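Local structure of cruciferin (Brassica napus, 3KGL) at residues A[7-12]-A[379-384]; A[335-340]-A[444-449]; A[350-355]-A[394-399]; A[356-361]-A[385-390]. The protein probably serves as a seed storage protein, a nutrient reservoir built from subunits that each carry two cupin domains. All coordinates share one frame; numbering follows the deposited sequence.

Interaction 1: residues A[7-12]-A[379-384]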
loop_
_atom_site.group_PDB
_atom_site.type_symbol
_atom_site.label_atom_id
_atom_site.label_comp_id
_atom_site.label_asym_id
_atom_site.label_seq_id
_atom_site.Cartn_x
_atom_site.Cartn_y
_atom_site.Cartn_z
ATOM N N CYS A 7 -11.266 -12.970 -4.819
ATOM C CA CYS A 7 -12.575 -12.587 -4.280
ATOM C C CYS A 7 -13.803 -13.002 -5.108
ATOM O O CYS A 7 -14.920 -12.546 -4.839
ATOM C CB CYS A 7 -12.604 -11.095 -3.974
ATOM S SG CYS A 7 -11.627 -10.706 -2.537
ATOM N N GLN A 8 -13.582 -13.852 -6.110
ATOM C CA GLN A 8 -14.654 -14.607 -6.750
ATOM C C GLN A 8 -15.048 -15.744 -5.807
ATOM O O GLN A 8 -14.592 -16.880 -5.962
ATOM C CB GLN A 8 -14.192 -15.167 -8.098
ATOM C CG GLN A 8 -15.307 -15.570 -9.067
ATOM C CD GLN A 8 -16.401 -14.536 -9.152
ATOM O OE1 GLN A 8 -16.421 -13.723 -10.071
ATOM N NE2 GLN A 8 -17.313 -14.546 -8.178
ATOM N N LEU A 9 -15.875 -15.408 -4.818
ATOM C CA LEU A 9 -16.345 -16.338 -3.793
ATOM C C LEU A 9 -17.808 -16.623 -4.022
ATOM O O LEU A 9 -18.610 -15.696 -4.208
ATOM C CB LEU A 9 -16.235 -15.710 -2.414
ATOM C CG LEU A 9 -14.982 -15.913 -1.581
ATOM C CD1 LEU A 9 -13.762 -15.988 -2.457
ATOM C CD2 LEU A 9 -14.912 -14.775 -0.602
ATOM N N ASP A 10 -18.165 -17.902 -3.980
ATOM C CA ASP A 10 -19.535 -18.306 -4.252
ATOM C C ASP A 10 -20.170 -18.932 -3.033
ATOM O O ASP A 10 -21.386 -19.022 -2.937
ATOM C CB ASP A 10 -19.578 -19.238 -5.455
ATOM C CG ASP A 10 -19.506 -18.478 -6.778
ATOM O OD1 ASP A 10 -20.449 -17.697 -7.087
ATOM O OD2 ASP A 10 -18.499 -18.662 -7.500
ATOM N N GLN A 11 -19.328 -19.321 -2.085
ATOM C CA GLN A 11 -19.799 -19.908 -0.852
ATOM C C GLN A 11 -18.831 -19.612 0.287
ATOM O O GLN A 11 -17.643 -19.915 0.186
ATOM C CB GLN A 11 -19.941 -21.409 -1.042
ATOM C CG GLN A 11 -20.897 -22.087 -0.087
ATOM C CD GLN A 11 -20.553 -23.547 0.113
ATOM O OE1 GLN A 11 -19.596 -24.057 -0.475
ATOM N NE2 GLN A 11 -21.326 -24.228 0.952
ATOM N N LEU A 12 -19.336 -19.000 1.359
ATOM C CA LEU A 12 -18.550 -18.797 2.578
ATOM C C LEU A 12 -19.041 -19.759 3.646
ATOM O O LEU A 12 -20.183 -20.199 3.606
ATOM C CB LEU A 12 -18.676 -17.369 3.118
ATOM C CG LEU A 12 -18.791 -16.141 2.204
ATOM C CD1 LEU A 12 -19.513 -14.999 2.919
ATOM C CD2 LEU A 12 -17.434 -15.685 1.707
ATOM N N SER A 379 -16.009 -14.704 7.352
ATOM C CA SER A 379 -15.333 -13.636 6.629
ATOM C C SER A 379 -16.324 -12.849 5.733
ATOM O O SER A 379 -17.149 -13.427 5.037
ATOM C CB SER A 379 -14.148 -14.222 5.850
ATOM O OG SER A 379 -13.666 -13.339 4.853
ATOM N N ILE A 380 -16.260 -11.523 5.784
ATOM C CA ILE A 380 -17.200 -10.679 5.053
ATOM C C ILE A 380 -16.455 -9.562 4.303
ATOM O O ILE A 380 -16.171 -8.508 4.875
ATOM C CB ILE A 380 -18.212 -10.057 6.029
ATOM C CG1 ILE A 380 -18.822 -11.143 6.914
ATOM C CG2 ILE A 380 -19.282 -9.263 5.290
ATOM C CD1 ILE A 380 -19.796 -10.614 7.944
ATOM N N PRO A 381 -16.135 -9.788 3.015
ATOM C CA PRO A 381 -15.314 -8.838 2.261
ATOM C C PRO A 381 -16.073 -7.555 1.941
ATOM O O PRO A 381 -17.300 -7.608 1.814
ATOM C CB PRO A 381 -14.999 -9.594 0.962
ATOM C CG PRO A 381 -15.410 -11.018 1.210
ATOM C CD PRO A 381 -16.501 -10.955 2.203
ATOM N N GLN A 382 -15.343 -6.441 1.823
ATOM C CA GLN A 382 -15.880 -5.144 1.415
ATOM C C GLN A 382 -16.960 -5.185 0.332
ATOM O O GLN A 382 -16.683 -5.545 -0.809
ATOM C CB GLN A 382 -14.736 -4.270 0.911
ATOM C CG GLN A 382 -15.180 -3.118 0.023
ATOM C CD GLN A 382 -14.016 -2.307 -0.498
ATOM O OE1 GLN A 382 -12.997 -2.855 -0.933
ATOM N NE2 GLN A 382 -14.161 -0.990 -0.461
ATOM N N GLY A 383 -18.184 -4.791 0.676
ATOM C CA GLY A 383 -19.268 -4.793 -0.294
ATOM C C GLY A 383 -20.282 -5.919 -0.153
ATOM O O GLY A 383 -21.460 -5.758 -0.479
ATOM N N PHE A 384 -19.827 -7.081 0.295
ATOM C CA PHE A 384 -20.749 -8.130 0.680
ATOM C C PHE A 384 -21.683 -7.571 1.750
ATOM O O PHE A 384 -21.250 -6.859 2.650
ATOM C CB PHE A 384 -19.985 -9.329 1.225
ATOM C CG PHE A 384 -19.243 -10.103 0.178
ATOM C CD1 PHE A 384 -18.620 -9.454 -0.865
ATOM C CD2 PHE A 384 -19.151 -11.481 0.249
ATOM C CE1 PHE A 384 -17.926 -10.166 -1.827
ATOM C CE2 PHE A 384 -18.451 -12.194 -0.713
ATOM C CZ PHE A 384 -17.837 -11.533 -1.750
#
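L9 and L12, two leucines of the N-terminal loop, each turn one methyl obliquely to the ring of F384. The apolar part of the contact centres on that ring: L9 CD2 and L12 CD2 both lie 4.4 Å from F384 CE2. The L9 methyl serves two partners, since L9 CD2 also comes within 4.2 Å of P381 CG. P381 in turn covers one face of the phenylalanine, its CD 3.3 Å above the F384 ring plane and displaced toward the rim.

Contacts with carbonyl oxygens come next. L12 CG stands anti to its carbonyl carbon (chi1 -36°), and from it the other methyl, L12 CD1, lies 3.5 Å from S379 O, near the end of strand 377-380. At the F384 ring edge, near its plane, C7 O stands 4.4 Å from F384 CZ. No hydrogen bond crosses between the segments.

Covalent and polar ties hold the two sides to a common neighbour, helix 36-41: C7 is joined to C40 by a disulfide, and S379 OG bonds Q37 O and S41 OG. C7 N also bonds D189 of the second subunit. F384 N closes on P381 O at 3.0 Å, making a type II beta turn with G383 in its third position. This turn connects strands 377-380 and 385-390 of the C-terminal cupin barrel, and the N-terminal loop packs against it.

Interaction 2: residues A[335-340]-A[444-449]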
loop_
_atom_site.group_PDB
_atom_site.type_symbol
_atom_site.label_atom_id
_atom_site.label_comp_id
_atom_site.label_asym_id
_atom_site.label_seq_id
_atom_site.Cartn_x
_atom_site.Cartn_y
_atom_site.Cartn_z
ATOM N N MET A 335 -32.475 -8.366 15.394
ATOM C CA MET A 335 -31.867 -8.408 14.070
ATOM C C MET A 335 -31.000 -7.185 13.801
ATOM O O MET A 335 -31.358 -6.059 14.157
ATOM C CB MET A 335 -32.939 -8.539 12.990
ATOM C CG MET A 335 -32.437 -8.311 11.578
ATOM S SD MET A 335 -33.755 -8.393 10.351
ATOM C CE MET A 335 -34.600 -6.850 10.649
ATOM N N VAL A 336 -29.848 -7.427 13.183
ATOM C CA VAL A 336 -28.986 -6.364 12.715
ATOM C C VAL A 336 -29.259 -6.170 11.248
ATOM O O VAL A 336 -28.801 -6.947 10.414
ATOM C CB VAL A 336 -27.499 -6.686 12.888
ATOM C CG1 VAL A 336 -26.690 -5.391 12.839
ATOM C CG2 VAL A 336 -27.263 -7.419 14.199
ATOM N N LEU A 337 -30.024 -5.131 10.952
ATOM C CA LEU A 337 -30.366 -4.763 9.591
ATOM C C LEU A 337 -29.234 -4.973 8.593
ATOM O O LEU A 337 -28.071 -4.681 8.882
ATOM C CB LEU A 337 -30.789 -3.302 9.570
ATOM C CG LEU A 337 -31.943 -3.071 10.526
ATOM C CD1 LEU A 337 -32.345 -1.619 10.526
ATOM C CD2 LEU A 337 -33.086 -3.965 10.092
ATOM N N PRO A 338 -29.586 -5.450 7.396
ATOM C CA PRO A 338 -28.664 -5.692 6.285
ATOM C C PRO A 338 -27.723 -4.519 6.037
ATOM O O PRO A 338 -28.153 -3.463 5.577
ATOM C CB PRO A 338 -29.606 -5.860 5.094
ATOM C CG PRO A 338 -30.871 -6.347 5.687
ATOM C CD PRO A 338 -30.990 -5.657 7.001
ATOM N N GLN A 339 -26.446 -4.720 6.339
ATOM C CA GLN A 339 -25.412 -3.707 6.153
ATOM C C GLN A 339 -24.251 -4.255 5.318
ATOM O O GLN A 339 -24.086 -5.464 5.183
ATOM C CB GLN A 339 -24.892 -3.239 7.521
ATOM C CG GLN A 339 -24.176 -4.324 8.344
ATOM C CD GLN A 339 -24.104 -4.007 9.832
ATOM O OE1 GLN A 339 -23.140 -4.372 10.519
ATOM N NE2 GLN A 339 -25.132 -3.329 10.338
ATOM N N TRP A 340 -23.451 -3.366 4.748
ATOM C CA TRP A 340 -22.185 -3.774 4.156
ATOM C C TRP A 340 -21.106 -2.838 4.656
ATOM O O TRP A 340 -21.403 -1.867 5.322
ATOM C CB TRP A 340 -22.256 -3.774 2.637
ATOM C CG TRP A 340 -22.089 -2.429 1.942
ATOM C CD1 TRP A 340 -20.910 -1.824 1.585
ATOM C CD2 TRP A 340 -23.134 -1.567 1.460
ATOM N NE1 TRP A 340 -21.160 -0.638 0.938
ATOM C CE2 TRP A 340 -22.515 -0.459 0.847
ATOM C CE3 TRP A 340 -24.532 -1.620 1.501
ATOM C CZ2 TRP A 340 -23.238 0.580 0.293
ATOM C CZ3 TRP A 340 -25.247 -0.586 0.946
ATOM C CH2 TRP A 340 -24.603 0.498 0.353
ATOM N N THR A 444 -39.431 1.084 8.274
ATOM C CA THR A 444 -38.463 0.822 9.332
ATOM C C THR A 444 -37.820 2.122 9.780
ATOM O O THR A 444 -37.168 2.808 8.992
ATOM C CB THR A 444 -37.360 -0.143 8.869
ATOM O OG1 THR A 444 -37.939 -1.414 8.559
ATOM C CG2 THR A 444 -36.327 -0.326 9.954
ATOM N N ILE A 445 -38.006 2.468 11.046
ATOM C CA ILE A 445 -37.430 3.707 11.543
ATOM C C ILE A 445 -36.173 3.473 12.363
ATOM O O ILE A 445 -35.384 4.393 12.555
ATOM C CB ILE A 445 -38.429 4.525 12.372
ATOM C CG1 ILE A 445 -38.773 3.794 13.675
ATOM C CG2 ILE A 445 -39.672 4.836 11.546
ATOM C CD1 ILE A 445 -39.300 4.709 14.764
ATOM N N GLU A 446 -35.987 2.250 12.854
ATOM C CA GLU A 446 -34.750 1.916 13.558
ATOM C C GLU A 446 -33.546 2.003 12.616
ATOM O O GLU A 446 -33.677 1.805 11.403
ATOM C CB GLU A 446 -34.821 0.538 14.236
ATOM C CG GLU A 446 -35.555 -0.526 13.452
ATOM C CD GLU A 446 -36.934 -0.793 14.005
ATOM O OE1 GLU A 446 -37.089 -0.753 15.251
ATOM O OE2 GLU A 446 -37.856 -1.052 13.198
ATOM N N THR A 447 -32.378 2.302 13.179
ATOM C CA THR A 447 -31.193 2.580 12.378
ATOM C C THR A 447 -30.388 1.328 12.046
ATOM O O THR A 447 -30.028 1.080 10.880
ATOM C CB THR A 447 -30.289 3.584 13.111
ATOM O OG1 THR A 447 -30.712 4.913 12.788
ATOM C CG2 THR A 447 -28.831 3.409 12.709
ATOM N N THR A 448 -30.122 0.548 13.088
ATOM C CA THR A 448 -29.235 -0.596 13.000
ATOM C C THR A 448 -29.846 -1.848 13.653
ATOM O O THR A 448 -29.953 -2.897 13.010
ATOM C CB THR A 448 -27.868 -0.259 13.635
ATOM O OG1 THR A 448 -27.094 0.526 12.716
ATOM C CG2 THR A 448 -27.107 -1.523 13.980
ATOM N N LEU A 449 -30.247 -1.726 14.923
ATOM C CA LEU A 449 -30.882 -2.821 15.672
ATOM C C LEU A 449 -32.405 -2.808 15.558
ATOM O O LEU A 449 -33.013 -1.748 15.412
ATOM C CB LEU A 449 -30.513 -2.747 17.157
ATOM C CG LEU A 449 -29.299 -3.528 17.644
ATOM C CD1 LEU A 449 -29.352 -3.652 19.157
ATOM C CD2 LEU A 449 -29.291 -4.895 16.999
#
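V336 and L449 form an antiparallel, non-hydrogen-bonded bridge, the point at which the returning C-terminal tail joins the edge of strand 334-341 in the C-terminal cupin barrel. The tail arrives as a loop after helix 434-442 and becomes strand only at 449-451, so the sheet pairing is brief. The CA atoms of V336 and L449 are 5.0 Å apart, and M335 carries the pairing on by a backbone bond to T450.

One main-chain hydrogen bond crosses between the segments: L337 N to T448 O, 3.0 Å, the nitrogen lying nearly along the C=O axis although the bond is bent at the hydrogen (144°). Beyond it the side chain of L337 does most of the work. Its CG stands anti to the carbonyl carbon (chi1 -57°), and the CD1 branch runs past a row of tail carbonyls, L337 CD1 being 3.6 Å from T447 O and 3.8 Å from E446 O. The same methyl reaches T444 CG2 at 4.2 Å. An alanine in place of L337 would probably open a gap beside the carbonyls of E446 and T447 and give segment 444-447 more freedom to shift, although the backbone bond to T448 could remain.

The polar ends of this loop look outward to the second subunit, where T444 OG1 bonds A231 O and E446 OE2 pairs with K233. V336 and T448 lie side by side and point the same way, V336 CG1 at 4.1 Å from T448 CG2, whereas the other valine methyl, V336 CG2, meets L449 CD2 at 4.3 Å.

Interaction 3: residues A[350-355]-A[394-399]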
loop_
_atom_site.group_PDB
_atom_site.type_symbol
_atom_site.label_atom_id
_atom_site.label_comp_id
_atom_site.label_asym_id
_atom_site.label_seq_id
_atom_site.Cartn_x
_atom_site.Cartn_y
_atom_site.Cartn_z
ATOM N N VAL A 350 -17.899 -15.285 16.734
ATOM C CA VAL A 350 -18.948 -15.446 17.721
ATOM C C VAL A 350 -18.296 -15.794 19.055
ATOM O O VAL A 350 -17.491 -16.718 19.130
ATOM C CB VAL A 350 -19.901 -16.566 17.297
ATOM C CG1 VAL A 350 -21.032 -16.747 18.316
ATOM C CG2 VAL A 350 -20.448 -16.261 15.933
ATOM N N THR A 351 -18.613 -15.041 20.104
ATOM C CA THR A 351 -18.061 -15.345 21.419
ATOM C C THR A 351 -19.105 -16.023 22.290
ATOM O O THR A 351 -18.767 -16.641 23.292
ATOM C CB THR A 351 -17.505 -14.092 22.150
ATOM O OG1 THR A 351 -18.552 -13.143 22.390
ATOM C CG2 THR A 351 -16.413 -13.440 21.337
ATOM N N ASP A 352 -20.371 -15.923 21.893
ATOM C CA ASP A 352 -21.465 -16.416 22.719
ATOM C C ASP A 352 -22.743 -16.645 21.927
ATOM O O ASP A 352 -23.278 -15.729 21.301
ATOM C CB ASP A 352 -21.750 -15.423 23.847
ATOM C CG ASP A 352 -20.636 -15.364 24.869
ATOM O OD1 ASP A 352 -20.392 -16.416 25.506
ATOM O OD2 ASP A 352 -20.015 -14.276 25.035
ATOM N N GLY A 353 -23.242 -17.873 21.965
ATOM C CA GLY A 353 -24.520 -18.162 21.355
ATOM C C GLY A 353 -24.534 -18.309 19.845
ATOM O O GLY A 353 -23.530 -18.624 19.201
ATOM N N GLU A 354 -25.703 -18.070 19.276
ATOM C CA GLU A 354 -25.961 -18.447 17.908
ATOM C C GLU A 354 -26.787 -17.377 17.221
ATOM O O GLU A 354 -27.608 -16.711 17.847
ATOM C CB GLU A 354 -26.753 -19.761 17.869
ATOM C CG GLU A 354 -26.053 -20.975 18.448
ATOM C CD GLU A 354 -26.272 -22.229 17.603
ATOM O OE1 GLU A 354 -25.696 -23.294 17.935
ATOM O OE2 GLU A 354 -27.014 -22.143 16.596
ATOM N N ALA A 355 -26.579 -17.227 15.921
ATOM C CA ALA A 355 -27.438 -16.373 15.120
ATOM C C ALA A 355 -27.496 -16.862 13.682
ATOM O O ALA A 355 -26.607 -17.567 13.202
ATOM C CB ALA A 355 -26.976 -14.935 15.181
ATOM N N GLN A 394 -28.906 -14.924 24.102
ATOM C CA GLN A 394 -28.284 -13.725 23.557
ATOM C C GLN A 394 -27.079 -14.035 22.677
ATOM O O GLN A 394 -26.318 -14.971 22.933
ATOM C CB GLN A 394 -27.961 -12.701 24.640
ATOM C CG GLN A 394 -26.607 -12.847 25.300
ATOM C CD GLN A 394 -26.339 -11.700 26.265
ATOM O OE1 GLN A 394 -26.872 -10.588 26.097
ATOM N NE2 GLN A 394 -25.521 -11.963 27.286
ATOM N N PHE A 395 -26.952 -13.246 21.617
ATOM C CA PHE A 395 -25.882 -13.378 20.636
ATOM C C PHE A 395 -24.803 -12.339 20.905
ATOM O O PHE A 395 -25.104 -11.160 21.064
ATOM C CB PHE A 395 -26.452 -13.157 19.234
ATOM C CG PHE A 395 -25.468 -13.398 18.139
ATOM C CD1 PHE A 395 -24.800 -14.610 18.046
ATOM C CD2 PHE A 395 -25.214 -12.423 17.193
ATOM C CE1 PHE A 395 -23.885 -14.844 17.024
ATOM C CE2 PHE A 395 -24.300 -12.654 16.175
ATOM C CZ PHE A 395 -23.631 -13.869 16.094
ATOM N N ARG A 396 -23.546 -12.760 20.969
ATOM C CA ARG A 396 -22.463 -11.798 21.145
ATOM C C ARG A 396 -21.282 -12.154 20.276
ATOM O O ARG A 396 -20.926 -13.322 20.133
ATOM C CB ARG A 396 -22.045 -11.703 22.603
ATOM C CG ARG A 396 -23.180 -11.975 23.524
ATOM C CD ARG A 396 -23.001 -11.295 24.838
ATOM N NE ARG A 396 -21.721 -11.578 25.460
ATOM C CZ ARG A 396 -21.127 -10.729 26.283
ATOM N NH1 ARG A 396 -19.955 -11.037 26.833
ATOM N NH2 ARG A 396 -21.715 -9.560 26.538
ATOM N N TRP A 397 -20.672 -11.131 19.699
ATOM C CA TRP A 397 -19.677 -11.360 18.675
ATOM C C TRP A 397 -18.716 -10.193 18.602
ATOM O O TRP A 397 -18.961 -9.135 19.174
ATOM C CB TRP A 397 -20.369 -11.586 17.322
ATOM C CG TRP A 397 -20.882 -10.331 16.612
ATOM C CD1 TRP A 397 -20.323 -9.728 15.532
ATOM C CD2 TRP A 397 -22.056 -9.564 16.928
ATOM N NE1 TRP A 397 -21.054 -8.637 15.159
ATOM C CE2 TRP A 397 -22.127 -8.515 15.997
ATOM C CE3 TRP A 397 -23.049 -9.663 17.904
ATOM C CZ2 TRP A 397 -23.150 -7.571 16.011
ATOM C CZ3 TRP A 397 -24.066 -8.731 17.914
ATOM C CH2 TRP A 397 -24.109 -7.698 16.973
ATOM N N ILE A 398 -17.615 -10.400 17.895
ATOM C CA ILE A 398 -16.635 -9.352 17.679
ATOM C C ILE A 398 -16.265 -9.344 16.182
ATOM O O ILE A 398 -15.908 -10.386 15.638
ATOM C CB ILE A 398 -15.404 -9.564 18.624
ATOM C CG1 ILE A 398 -14.943 -8.246 19.254
ATOM C CG2 ILE A 398 -14.278 -10.307 17.934
ATOM C CD1 ILE A 398 -14.729 -7.094 18.277
ATOM N N GLU A 399 -16.425 -8.196 15.510
ATOM C CA GLU A 399 -15.950 -8.000 14.127
ATOM C C GLU A 399 -14.611 -7.250 14.106
ATOM O O GLU A 399 -14.452 -6.248 14.790
ATOM C CB GLU A 399 -16.948 -7.187 13.301
ATOM C CG GLU A 399 -18.383 -7.703 13.268
ATOM C CD GLU A 399 -19.319 -6.799 12.455
ATOM O OE1 GLU A 399 -18.862 -6.192 11.456
ATOM O OE2 GLU A 399 -20.517 -6.699 12.811
#
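A classic beta bulge brings T351 and D352 together opposite R396, shifting the register by one residue between strands 346-352 and 394-401. R396 O is gripped twice, by T351 N at 2.9 Å and by D352 N at 3.2 Å, both reaching it from the same face of the carbonyl plane. In return R396 N bonds D352 O at 3.0 Å.

The side chains of D352 and R396 lie alongside one another and point the same way. R396 NE meets D352 OD2 at 3.2 Å in a salt bridge that is nearly straight (171°); the oxygen sits in the guanidinium plane, whereas the donor approaches from above the carboxylate, 42° out of its plane. S329 holds R396 NH2, and R327 bonds T351 OG1, both from strand 324-331, the neighbour on the other side of 394-401 in this antiparallel sheet of the C-terminal cupin barrel.

On the apolar face F395 CG is anti to the backbone N (chi1 -174°), which sends the ring back toward the other segment. A355 CB stands over the centre of the F395 ring, 3.4 Å from its centroid, a CH-pi contact. V350 crosses the same side chain at about a right angle, with V350 CG1 3.7 Å from F395 CE1. An alanine at F395 would probably leave the A355 methyl and the V350 branches without their aromatic partner. The indole of W397 is fixed in turn by E399: W397 NE1 donates in its ring plane to the anti lone pair of E399 OE2 at 3.1 Å.

Interaction 4: residues A[356-361]-A[385-390]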
loop_
_atom_site.group_PDB
_atom_site.type_symbol
_atom_site.label_atom_id
_atom_site.label_comp_id
_atom_site.label_asym_id
_atom_site.label_seq_id
_atom_site.Cartn_x
_atom_site.Cartn_y
_atom_site.Cartn_z
ATOM N N HIS A 356 -28.562 -16.495 12.992
ATOM C CA HIS A 356 -28.720 -16.916 11.622
ATOM C C HIS A 356 -28.391 -15.761 10.697
ATOM O O HIS A 356 -29.015 -14.696 10.761
ATOM C CB HIS A 356 -30.134 -17.419 11.370
ATOM C CG HIS A 356 -30.307 -18.023 10.016
ATOM N ND1 HIS A 356 -30.143 -19.372 9.780
ATOM C CD2 HIS A 356 -30.587 -17.456 8.817
ATOM C CE1 HIS A 356 -30.329 -19.612 8.494
ATOM N NE2 HIS A 356 -30.600 -18.468 7.889
ATOM N N VAL A 357 -27.391 -15.965 9.845
ATOM C CA VAL A 357 -26.943 -14.889 8.973
ATOM C C VAL A 357 -27.043 -15.219 7.498
ATOM O O VAL A 357 -26.922 -16.370 7.079
ATOM C CB VAL A 357 -25.497 -14.360 9.301
ATOM C CG1 VAL A 357 -24.695 -15.313 10.183
ATOM C CG2 VAL A 357 -24.743 -14.068 8.020
ATOM N N GLN A 358 -27.279 -14.175 6.720
ATOM C CA GLN A 358 -27.191 -14.257 5.282
ATOM C C GLN A 358 -26.144 -13.254 4.785
ATOM O O GLN A 358 -26.081 -12.108 5.240
ATOM C CB GLN A 358 -28.554 -13.990 4.653
ATOM C CG GLN A 358 -29.693 -14.726 5.335
ATOM C CD GLN A 358 -30.972 -14.730 4.515
ATOM O OE1 GLN A 358 -30.998 -15.211 3.379
ATOM N NE2 GLN A 358 -32.044 -14.203 5.094
ATOM N N VAL A 359 -25.311 -13.716 3.864
ATOM C CA VAL A 359 -24.300 -12.893 3.233
ATOM C C VAL A 359 -24.556 -12.960 1.726
ATOM O O VAL A 359 -24.657 -14.051 1.160
ATOM C CB VAL A 359 -22.897 -13.437 3.553
ATOM C CG1 VAL A 359 -21.818 -12.493 3.075
ATOM C CG2 VAL A 359 -22.769 -13.679 5.032
ATOM N N VAL A 360 -24.684 -11.799 1.086
ATOM C CA VAL A 360 -24.905 -11.738 -0.355
ATOM C C VAL A 360 -23.738 -11.025 -1.067
ATOM O O VAL A 360 -23.322 -9.936 -0.647
ATOM C CB VAL A 360 -26.205 -10.988 -0.650
ATOM C CG1 VAL A 360 -26.517 -11.031 -2.136
ATOM C CG2 VAL A 360 -27.335 -11.555 0.181
ATOM N N ASN A 361 -23.210 -11.618 -2.141
ATOM C CA ASN A 361 -22.100 -10.979 -2.860
ATOM C C ASN A 361 -22.529 -9.995 -3.945
ATOM O O ASN A 361 -23.665 -9.509 -3.949
ATOM C CB ASN A 361 -21.061 -11.992 -3.381
ATOM C CG ASN A 361 -21.626 -12.978 -4.406
ATOM O OD1 ASN A 361 -20.978 -13.981 -4.723
ATOM N ND2 ASN A 361 -22.823 -12.702 -4.926
ATOM N N SER A 385 -22.963 -7.888 1.635
ATOM C CA SER A 385 -23.973 -7.360 2.537
ATOM C C SER A 385 -24.506 -8.459 3.444
ATOM O O SER A 385 -24.762 -9.584 2.997
ATOM C CB SER A 385 -25.107 -6.677 1.753
ATOM O OG SER A 385 -24.956 -6.869 0.353
ATOM N N VAL A 386 -24.678 -8.115 4.719
ATOM C CA VAL A 386 -24.871 -9.101 5.769
ATOM C C VAL A 386 -26.108 -8.807 6.583
ATOM O O VAL A 386 -26.309 -7.671 7.006
ATOM C CB VAL A 386 -23.685 -9.080 6.766
ATOM C CG1 VAL A 386 -23.751 -10.256 7.754
ATOM C CG2 VAL A 386 -22.377 -9.093 6.026
ATOM N N VAL A 387 -26.931 -9.829 6.815
ATOM C CA VAL A 387 -27.940 -9.753 7.871
ATOM C C VAL A 387 -27.740 -10.866 8.900
ATOM O O VAL A 387 -27.300 -11.968 8.571
ATOM C CB VAL A 387 -29.367 -9.788 7.331
ATOM C CG1 VAL A 387 -29.791 -11.226 7.053
ATOM C CG2 VAL A 387 -30.303 -9.134 8.327
ATOM N N LYS A 388 -28.042 -10.566 10.154
ATOM C CA LYS A 388 -27.881 -11.546 11.214
ATOM C C LYS A 388 -29.027 -11.417 12.214
ATOM O O LYS A 388 -29.346 -10.322 12.634
ATOM C CB LYS A 388 -26.505 -11.400 11.887
ATOM C CG LYS A 388 -25.794 -10.062 11.632
ATOM C CD LYS A 388 -24.362 -10.051 12.190
ATOM C CE LYS A 388 -23.504 -8.952 11.537
ATOM N NZ LYS A 388 -23.759 -7.565 12.046
ATOM N N ARG A 389 -29.678 -12.533 12.541
ATOM C CA ARG A 389 -30.731 -12.551 13.548
ATOM C C ARG A 389 -30.271 -13.417 14.714
ATOM O O ARG A 389 -29.771 -14.514 14.509
ATOM C CB ARG A 389 -32.025 -13.114 12.965
ATOM C CG ARG A 389 -33.231 -12.955 13.894
ATOM C CD ARG A 389 -34.458 -13.766 13.440
ATOM N NE ARG A 389 -34.652 -14.983 14.230
ATOM C CZ ARG A 389 -34.636 -16.216 13.733
ATOM N NH1 ARG A 389 -34.449 -16.401 12.438
ATOM N NH2 ARG A 389 -34.822 -17.267 14.526
ATOM N N ALA A 390 -30.417 -12.928 15.938
ATOM C CA ALA A 390 -29.957 -13.693 17.091
ATOM C C ALA A 390 -30.905 -14.858 17.319
ATOM O O ALA A 390 -32.105 -14.749 17.078
ATOM C CB ALA A 390 -29.854 -12.812 18.327
#
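V357 and V386 meet on the face that packs on strand 377-380, their side chains crossing obliquely with V357 CG2 3.9 Å from V386 CG1. The same methyl of V386 also faces V359, though less closely. K388 joins this face near its base, K388 CB being 4.1 Å from V357 CB, before the rest of its chain leads away from strand 354-360.

On the other face, Q358 and V387 lie side by side and point the same way. V387 CG1 sits between its backbone N and carbonyl carbon (chi1 82°) and touches the glutamine stem, 3.9 Å from Q358 CB. The Q358 chain is extended beyond CG, and its amide NE2 bonds T224 of the second subunit. H356 and R389 share this face without their polar ends meeting: the imidazole bonds D369 and Q371, while R389 binds N333 through NE and a sulfate ion through NH1.

Six backbone hydrogen bonds fix the register, two at each of the pairs H356-R389, Q358-V387 and V360-S385. The shortest runs from H356 N to R389 O at 2.8 Å. The longest, from S385 N to V360 O, measures 3.1 Å.

Strand 385-390 pairs along its other edge with strand 334-341, and strand 354-360 with 366-369 and 371-373; the V357-V386 face packs on L378 and I380 of strand 377-380, the Q358-V387 face on V227 of the second subunit.

How the interactions relate
Interaction 4 sits between the others, its centre about 12, 11 and 13 Å from those of interactions 1, 2 and 3, which lie about 17 to 20 Å from one another. Strand 385-390 is the sheet neighbour of 334-341 in interaction 2, with probable hydrogen bonds V386 N to Q339 O and V336 N to K388 O, while strand 354-360 is shared by interactions 3 and 4. Interaction 1 supplies the turn leading into 385-390. Along the chain, 7-12 comes first and 444-449 last; between them, 356-361 and 385-390 lie within the span from 350-355 to 394-399. Both termini thus pack on one C-terminal cupin barrel, and interactions 1, 2 and 4 also face the second subunit.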